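Local coordinates for protein lipoteichoic acid primase (Listeria monocytogenes, PDB 4UOP) that is the extracellular catalytic domain of a lipoteichoic acid primase, a sulfatase-family alpha/beta protein that holds a magnesium ion, at residues F227-L238 against N249-K259. Residues are numbered along the deposited sequence; the frame is centred on the assembly and turned at random.
Sequences FDIPKDKQEIDL and NYFEAVHYADK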
ATOM      1  N   PHE B 227      21.888   6.024  -2.250  1.00 24.69           N
ATOM      2  CA  PHE B 227      22.655   7.236  -2.606  1.00 25.45           C
ATOM      3  C   PHE B 227      24.162   6.978  -2.695  1.00 28.08           C
ATOM      4  O   PHE B 227      24.960   7.863  -2.386  1.00 29.71           O
ATOM      5  CB  PHE B 227      22.369   8.385  -1.618  1.00 23.67           C
ATOM      6  CG  PHE B 227      20.927   8.489  -1.218  1.00 22.45           C
ATOM      7  CD1 PHE B 227      19.961   8.707  -2.173  1.00 22.57           C
ATOM      8  CD2 PHE B 227      20.537   8.362   0.099  1.00 22.22           C
ATOM      9  CE1 PHE B 227      18.630   8.782  -1.829  1.00 21.18           C
ATOM     10  CE2 PHE B 227      19.191   8.443   0.456  1.00 22.44           C
ATOM     11  CZ  PHE B 227      18.236   8.651  -0.517  1.00 21.37           C
ATOM     12  N   ASP B 228      24.529   5.771  -3.128  1.00 30.80           N
ATOM     13  CA  ASP B 228      25.937   5.365  -3.229  1.00 34.63           C
ATOM     14  C   ASP B 228      26.562   5.894  -4.508  1.00 31.87           C
ATOM     15  O   ASP B 228      26.239   5.424  -5.590  1.00 35.65           O
ATOM     16  CB  ASP B 228      26.048   3.837  -3.188  1.00 38.09           C
ATOM     17  CG  ASP B 228      27.488   3.351  -3.232  1.00 44.08           C
ATOM     18  OD1 ASP B 228      28.401   4.094  -2.804  1.00 45.64           O
ATOM     19  OD2 ASP B 228      27.707   2.206  -3.687  1.00 49.08           O
ATOM     20  N   ILE B 229      27.430   6.889  -4.370  1.00 28.50           N
ATOM     21  CA  ILE B 229      28.138   7.472  -5.490  1.00 27.72           C
ATOM     22  C   ILE B 229      29.629   7.093  -5.398  1.00 26.79           C
ATOM     23  O   ILE B 229      30.217   7.195  -4.326  1.00 26.80           O
ATOM     24  CB  ILE B 229      28.010   9.000  -5.433  1.00 26.97           C
ATOM     25  CG1 ILE B 229      26.533   9.431  -5.544  1.00 27.58           C
ATOM     26  CG2 ILE B 229      28.864   9.675  -6.481  1.00 27.93           C
ATOM     27  CD1 ILE B 229      25.865   9.062  -6.857  1.00 26.97           C
ATOM     28  N   PRO B 230      30.237   6.651  -6.510  1.00 27.39           N
ATOM     29  CA  PRO B 230      31.669   6.313  -6.445  1.00 26.93           C
ATOM     30  C   PRO B 230      32.487   7.481  -5.920  1.00 27.87           C
ATOM     31  O   PRO B 230      32.152   8.640  -6.177  1.00 23.98           O
ATOM     32  CB  PRO B 230      32.022   6.029  -7.902  1.00 27.59           C
ATOM     33  CG  PRO B 230      30.759   5.514  -8.496  1.00 28.83           C
ATOM     34  CD  PRO B 230      29.639   6.240  -7.790  1.00 27.96           C
ATOM     35  N   LYS B 231      33.539   7.180  -5.167  1.00 28.41           N
ATOM     36  CA  LYS B 231      34.322   8.218  -4.503  1.00 31.06           C
ATOM     37  C   LYS B 231      34.836   9.298  -5.440  1.00 30.20           C
ATOM     38  O   LYS B 231      34.818  10.476  -5.091  1.00 29.85           O
ATOM     39  CB  LYS B 231      35.482   7.592  -3.713  1.00 35.04           C
ATOM     40  CG  LYS B 231      35.048   7.147  -2.328  1.00 40.19           C
ATOM     41  CD  LYS B 231      36.163   6.465  -1.545  1.00 46.43           C
ATOM     42  CE  LYS B 231      36.038   6.758  -0.054  1.00 48.63           C
ATOM     43  NZ  LYS B 231      34.659   6.605   0.476  1.00 51.21           N
ATOM     44  N   ASP B 232      35.273   8.915  -6.636  1.00 29.83           N
ATOM     45  CA  ASP B 232      35.834   9.885  -7.578  1.00 33.11           C
ATOM     46  C   ASP B 232      34.765  10.802  -8.185  1.00 32.26           C
ATOM     47  O   ASP B 232      35.102  11.796  -8.819  1.00 32.94           O
ATOM     48  CB  ASP B 232      36.633   9.189  -8.696  1.00 34.70           C
ATOM     49  CG  ASP B 232      35.748   8.398  -9.664  1.00 37.78           C
ATOM     50  OD1 ASP B 232      35.099   7.413  -9.224  1.00 36.57           O
ATOM     51  OD2 ASP B 232      35.719   8.747 -10.870  1.00 39.62           O
ATOM     52  N   LYS B 233      33.494  10.457  -7.992  1.00 30.73           N
ATOM     53  CA  LYS B 233      32.365  11.262  -8.492  1.00 30.90           C
ATOM     54  C   LYS B 233      31.719  12.137  -7.398  1.00 31.55           C
ATOM     55  O   LYS B 233      30.781  12.882  -7.683  1.00 32.13           O
ATOM     56  CB  LYS B 233      31.305  10.339  -9.096  1.00 30.88           C
ATOM     57  CG  LYS B 233      31.777   9.497 -10.278  1.00 33.99           C
ATOM     58  CD  LYS B 233      32.048  10.332 -11.519  1.00 37.86           C
ATOM     59  CE  LYS B 233      32.555   9.499 -12.698  1.00 38.85           C
ATOM     60  NZ  LYS B 233      31.732   8.278 -12.934  1.00 40.82           N
ATOM     61  N   GLN B 234      32.200  12.032  -6.159  1.00 30.50           N
ATOM     62  CA  GLN B 234      31.710  12.858  -5.050  1.00 30.52           C
ATOM     63  C   GLN B 234      32.430  14.197  -5.049  1.00 32.23           C
ATOM     64  O   GLN B 234      33.650  14.261  -4.875  1.00 32.71           O
ATOM     65  CB  GLN B 234      31.917  12.157  -3.716  1.00 30.46           C
ATOM     66  CG  GLN B 234      31.091  10.890  -3.573  1.00 31.09           C
ATOM     67  CD  GLN B 234      31.317  10.190  -2.256  1.00 33.67           C
ATOM     68  OE1 GLN B 234      31.704  10.814  -1.266  1.00 34.99           O
ATOM     69  NE2 GLN B 234      31.080   8.892  -2.232  1.00 34.20           N
ATOM     70  N   GLU B 235      31.681  15.273  -5.255  1.00 30.66           N
ATOM     71  CA  GLU B 235      32.290  16.588  -5.428  1.00 32.40           C
ATOM     72  C   GLU B 235      32.013  17.564  -4.298  1.00 29.78           C
ATOM     73  O   GLU B 235      32.562  18.665  -4.292  1.00 31.65           O
ATOM     74  CB  GLU B 235      31.847  17.191  -6.765  1.00 36.16           C
ATOM     75  CG  GLU B 235      32.464  16.493  -7.965  1.00 40.56           C
ATOM     76  CD  GLU B 235      32.069  17.123  -9.288  1.00 44.20           C
ATOM     77  OE1 GLU B 235      31.426  18.198  -9.294  1.00 47.20           O
ATOM     78  OE2 GLU B 235      32.408  16.530 -10.335  1.00 53.58           O
ATOM     79  N   ILE B 236      31.176  17.176  -3.347  1.00 27.41           N
ATOM     80  CA  ILE B 236      30.897  18.016  -2.191  1.00 27.67           C
ATOM     81  C   ILE B 236      31.809  17.602  -1.037  1.00 28.63           C
ATOM     82  O   ILE B 236      31.825  16.438  -0.644  1.00 27.58           O
ATOM     83  CB  ILE B 236      29.417  17.891  -1.765  1.00 26.97           C
ATOM     84  CG1 ILE B 236      28.487  18.198  -2.949  1.00 26.14           C
ATOM     85  CG2 ILE B 236      29.101  18.803  -0.588  1.00 26.59           C
ATOM     86  CD1 ILE B 236      28.692  19.557  -3.582  1.00 26.36           C
ATOM     87  N   ASP B 237      32.587  18.546  -0.521  1.00 29.97           N
ATOM     88  CA  ASP B 237      33.346  18.317   0.708  1.00 35.33           C
ATOM     89  C   ASP B 237      32.380  18.509   1.885  1.00 32.08           C
ATOM     90  O   ASP B 237      31.971  19.628   2.182  1.00 32.44           O
ATOM     91  CB  ASP B 237      34.540  19.276   0.805  1.00 39.39           C
ATOM     92  CG  ASP B 237      35.310  19.133   2.117  1.00 46.70           C
ATOM     93  OD1 ASP B 237      35.468  17.992   2.613  1.00 49.34           O
ATOM     94  OD2 ASP B 237      35.761  20.173   2.654  1.00 53.31           O
ATOM     95  N   LEU B 238      32.011  17.406   2.526  1.00 28.58           N
ATOM     96  CA  LEU B 238      30.937  17.415   3.519  1.00 27.86           C
ATOM     97  C   LEU B 238      31.471  17.779   4.905  1.00 27.47           C
ATOM     98  O   LEU B 238      32.532  17.291   5.289  1.00 26.33           O
ATOM     99  CB  LEU B 238      30.285  16.041   3.612  1.00 26.47           C
ATOM    100  CG  LEU B 238      29.409  15.578   2.448  1.00 27.13           C
ATOM    101  CD1 LEU B 238      29.013  14.132   2.652  1.00 27.59           C
ATOM    102  CD2 LEU B 238      28.173  16.442   2.330  1.00 27.17           C
ATOM    103  N   ASN B 249      25.131  11.458   2.077  1.00 19.52           N
ATOM    104  CA  ASN B 249      25.171  10.663   0.866  1.00 20.62           C
ATOM    105  C   ASN B 249      24.118  11.149  -0.130  1.00 19.35           C
ATOM    106  O   ASN B 249      24.378  11.188  -1.328  1.00 18.60           O
ATOM    107  CB  ASN B 249      24.976   9.183   1.175  1.00 21.97           C
ATOM    108  CG  ASN B 249      26.114   8.617   2.015  1.00 25.17           C
ATOM    109  OD1 ASN B 249      27.231   9.116   1.971  1.00 28.34           O
ATOM    110  ND2 ASN B 249      25.825   7.591   2.784  1.00 26.79           N
ATOM    111  N   TYR B 250      22.964  11.538   0.392  1.00 18.87           N
ATOM    112  CA  TYR B 250      21.876  12.086  -0.419  1.00 18.51           C
ATOM    113  C   TYR B 250      22.352  13.321  -1.151  1.00 18.35           C
ATOM    114  O   TYR B 250      22.186  13.423  -2.354  1.00 17.46           O
ATOM    115  CB  TYR B 250      20.679  12.424   0.454  1.00 18.30           C
ATOM    116  CG  TYR B 250      19.545  13.077  -0.291  1.00 19.05           C
ATOM    117  CD1 TYR B 250      18.668  12.318  -1.068  1.00 19.39           C
ATOM    118  CD2 TYR B 250      19.353  14.437  -0.225  1.00 18.60           C
ATOM    119  CE1 TYR B 250      17.621  12.907  -1.749  1.00 18.62           C
ATOM    120  CE2 TYR B 250      18.309  15.039  -0.903  1.00 18.95           C
ATOM    121  CZ  TYR B 250      17.442  14.266  -1.651  1.00 18.80           C
ATOM    122  OH  TYR B 250      16.416  14.883  -2.323  1.00 19.23           O
ATOM    123  N   PHE B 251      23.012  14.229  -0.440  1.00 19.22           N
ATOM    124  CA  PHE B 251      23.531  15.444  -1.068  1.00 19.70           C
ATOM    125  C   PHE B 251      24.581  15.182  -2.160  1.00 19.22           C
ATOM    126  O   PHE B 251      24.582  15.859  -3.191  1.00 18.05           O
ATOM    127  CB  PHE B 251      24.110  16.405  -0.026  1.00 20.59           C
ATOM    128  CG  PHE B 251      23.086  17.182   0.766  1.00 21.40           C
ATOM    129  CD1 PHE B 251      21.916  17.674   0.191  1.00 21.86           C
ATOM    130  CD2 PHE B 251      23.325  17.460   2.104  1.00 22.98           C
ATOM    131  CE1 PHE B 251      21.016  18.401   0.941  1.00 22.21           C
ATOM    132  CE2 PHE B 251      22.418  18.176   2.858  1.00 22.51           C
ATOM    133  CZ  PHE B 251      21.259  18.646   2.281  1.00 22.79           C
ATOM    134  N   GLU B 252      25.483  14.219  -1.955  1.00 18.69           N
ATOM    135  CA  GLU B 252      26.447  13.856  -3.003  1.00 20.68           C
ATOM    136  C   GLU B 252      25.721  13.315  -4.246  1.00 19.34           C
ATOM    137  O   GLU B 252      26.091  13.623  -5.375  1.00 18.19           O
ATOM    138  CB  GLU B 252      27.425  12.777  -2.545  1.00 22.55           C
ATOM    139  CG  GLU B 252      28.260  13.142  -1.338  1.00 24.66           C
ATOM    140  CD  GLU B 252      29.404  14.099  -1.634  1.00 27.93           C
ATOM    141  OE1 GLU B 252      29.599  14.541  -2.798  1.00 28.14           O
ATOM    142  OE2 GLU B 252      30.134  14.390  -0.661  1.00 30.64           O
ATOM    143  N   ALA B 253      24.703  12.499  -4.022  1.00 18.98           N
ATOM    144  CA  ALA B 253      23.987  11.846  -5.125  1.00 18.68           C
ATOM    145  C   ALA B 253      23.140  12.840  -5.897  1.00 18.99           C
ATOM    146  O   ALA B 253      23.127  12.813  -7.132  1.00 18.88           O
ATOM    147  CB  ALA B 253      23.119  10.719  -4.615  1.00 19.08           C
ATOM    148  N   VAL B 254      22.448  13.711  -5.183  1.00 18.11           N
ATOM    149  CA  VAL B 254      21.647  14.756  -5.834  1.00 19.26           C
ATOM    150  C   VAL B 254      22.559  15.708  -6.620  1.00 18.78           C
ATOM    151  O   VAL B 254      22.232  16.104  -7.731  1.00 18.20           O
ATOM    152  CB  VAL B 254      20.793  15.506  -4.803  1.00 20.33           C
ATOM    153  CG1 VAL B 254      20.254  16.805  -5.374  1.00 22.72           C
ATOM    154  CG2 VAL B 254      19.664  14.598  -4.324  1.00 21.22           C
ATOM    155  N   HIS B 255      23.727  16.036  -6.056  1.00 18.59           N
ATOM    156  CA  HIS B 255      24.665  16.897  -6.732  1.00 19.56           C
ATOM    157  C   HIS B 255      25.175  16.244  -8.012  1.00 18.55           C
ATOM    158  O   HIS B 255      25.289  16.898  -9.030  1.00 19.93           O
ATOM    159  CB  HIS B 255      25.840  17.257  -5.817  1.00 20.72           C
ATOM    160  CG  HIS B 255      26.850  18.140  -6.470  1.00 22.98           C
ATOM    161  ND1 HIS B 255      26.640  19.486  -6.670  1.00 24.15           N
ATOM    162  CD2 HIS B 255      28.064  17.865  -7.000  1.00 24.42           C
ATOM    163  CE1 HIS B 255      27.699  20.006  -7.266  1.00 25.55           C
ATOM    164  NE2 HIS B 255      28.572  19.042  -7.483  1.00 26.08           N
ATOM    165  N   TYR B 256      25.498  14.954  -7.946  1.00 18.52           N
ATOM    166  CA  TYR B 256      25.907  14.216  -9.123  1.00 18.47           C
ATOM    167  C   TYR B 256      24.790  14.229 -10.187  1.00 18.29           C
ATOM    168  O   TYR B 256      25.028  14.524 -11.360  1.00 18.48           O
ATOM    169  CB  TYR B 256      26.283  12.781  -8.764  1.00 19.31           C
ATOM    170  CG  TYR B 256      26.478  11.932  -9.980  1.00 20.43           C
ATOM    171  CD1 TYR B 256      27.680  11.966 -10.697  1.00 20.79           C
ATOM    172  CD2 TYR B 256      25.433  11.131 -10.478  1.00 21.24           C
ATOM    173  CE1 TYR B 256      27.836  11.209 -11.845  1.00 21.20           C
ATOM    174  CE2 TYR B 256      25.591  10.375 -11.616  1.00 21.42           C
ATOM    175  CZ  TYR B 256      26.794  10.416 -12.297  1.00 21.18           C
ATOM    176  OH  TYR B 256      26.927   9.670 -13.450  1.00 22.38           O
ATOM    177  N   ALA B 257      23.582  13.903  -9.763  1.00 17.55           N
ATOM    178  CA  ALA B 257      22.450  13.845 -10.683  1.00 16.94           C
ATOM    179  C   ALA B 257      22.193  15.217 -11.334  1.00 16.65           C
ATOM    180  O   ALA B 257      21.956  15.301 -12.539  1.00 17.38           O
ATOM    181  CB  ALA B 257      21.216  13.340  -9.957  1.00 16.68           C
ATOM    182  N   ASP B 258      22.255  16.276 -10.542  1.00 17.44           N
ATOM    183  CA  ASP B 258      22.091  17.643 -11.036  1.00 18.70           C
ATOM    184  C   ASP B 258      23.219  18.032 -12.009  1.00 19.35           C
ATOM    185  O   ASP B 258      22.979  18.671 -13.043  1.00 18.28           O
ATOM    186  CB  ASP B 258      21.993  18.613  -9.864  1.00 20.13           C
ATOM    187  CG  ASP B 258      21.975  20.067 -10.286  1.00 22.82           C
ATOM    188  OD1 ASP B 258      23.062  20.654 -10.563  1.00 23.31           O
ATOM    189  OD2 ASP B 258      20.858  20.652 -10.312  1.00 24.29           O
ATOM    190  N   LYS B 259      24.451  17.631 -11.696  1.00 19.22           N
ATOM    191  CA  LYS B 259      25.568  17.867 -12.617  1.00 19.72           C
ATOM    192  C   LYS B 259      25.336  17.220 -13.988  1.00 18.21           C
ATOM    193  O   LYS B 259      25.542  17.852 -15.024  1.00 18.49           O
ATOM    194  CB  LYS B 259      26.863  17.335 -12.021  1.00 20.95           C
ATOM    195  CG  LYS B 259      28.087  17.557 -12.893  1.00 23.88           C
ATOM    196  CD  LYS B 259      29.331  17.235 -12.085  1.00 26.90           C
ATOM    197  CE  LYS B 259      30.611  17.393 -12.889  1.00 30.81           C
ATOM    198  NZ  LYS B 259      31.063  16.065 -13.368  1.00 33.38           N
TER
HETATM  199  O   HOH W   1      28.670  14.659  -6.183  1.00 26.59           O
HETATM  200  O   HOH W   2      29.265   9.108 -14.296  1.00 30.04           O
HETATM  201  O   HOH W   3      31.155  11.859   1.315  1.00 46.63           O
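Glu252 reaches from helix 246-271 to Ile236 in the loop that joins strand 214-219 to this helix, in the alpha/beta fold of the sulfatase family, and illustrates how one buried carboxylate can organise a connection that is mostly irregular. Its chain leaves the helix beside the backbone N (chi1 -59°) and bends at chi2 (-76°), which carries the carboxylate to the loop backbone at Glu235 and Ile236. Glu252 OE1 accepts the N-H of Ile236 on its syn side, 3.1 Å from Ile236 N and somewhat out of the carboxylate plane. Glu252 OE2 lies 2.7 Å from Ile236 O, so close that the acid probably holds a proton, and the apolar CG and CD1 of Leu238 press on the same oxygen.

A water extends the join: it donates to Lys233 O and Glu252 O and accepts from Glu235 N. Within the loop, Gln234 NE2 gives a nearly straight bond to Ile229 O at 2.8 Å, while a second water donates to Gln234 OE1 and, weakly, to Glu252 OE2. Lys233 NZ and Tyr256 OH both donate to a third.

His255 turns one ring face to Ile236 CD1, which sits over its centre, 3.6 Å from the centroid. Its ND1 is hydrogen-bonded to Ile82 O, and its NE2 makes a weak bond to Glu235 OE1; Glu235 OE2 pairs with Lys259 NZ in a salt bridge.

Beside these polar contacts, Ile229 CG1 lies against Ala253. The side chain of Phe227 lies about 9 Å from the bound magnesium ion and receives the edge of Tyr250 in a T-shaped stack, Tyr250 CD1 standing 3.6 Å from Phe227 CE1.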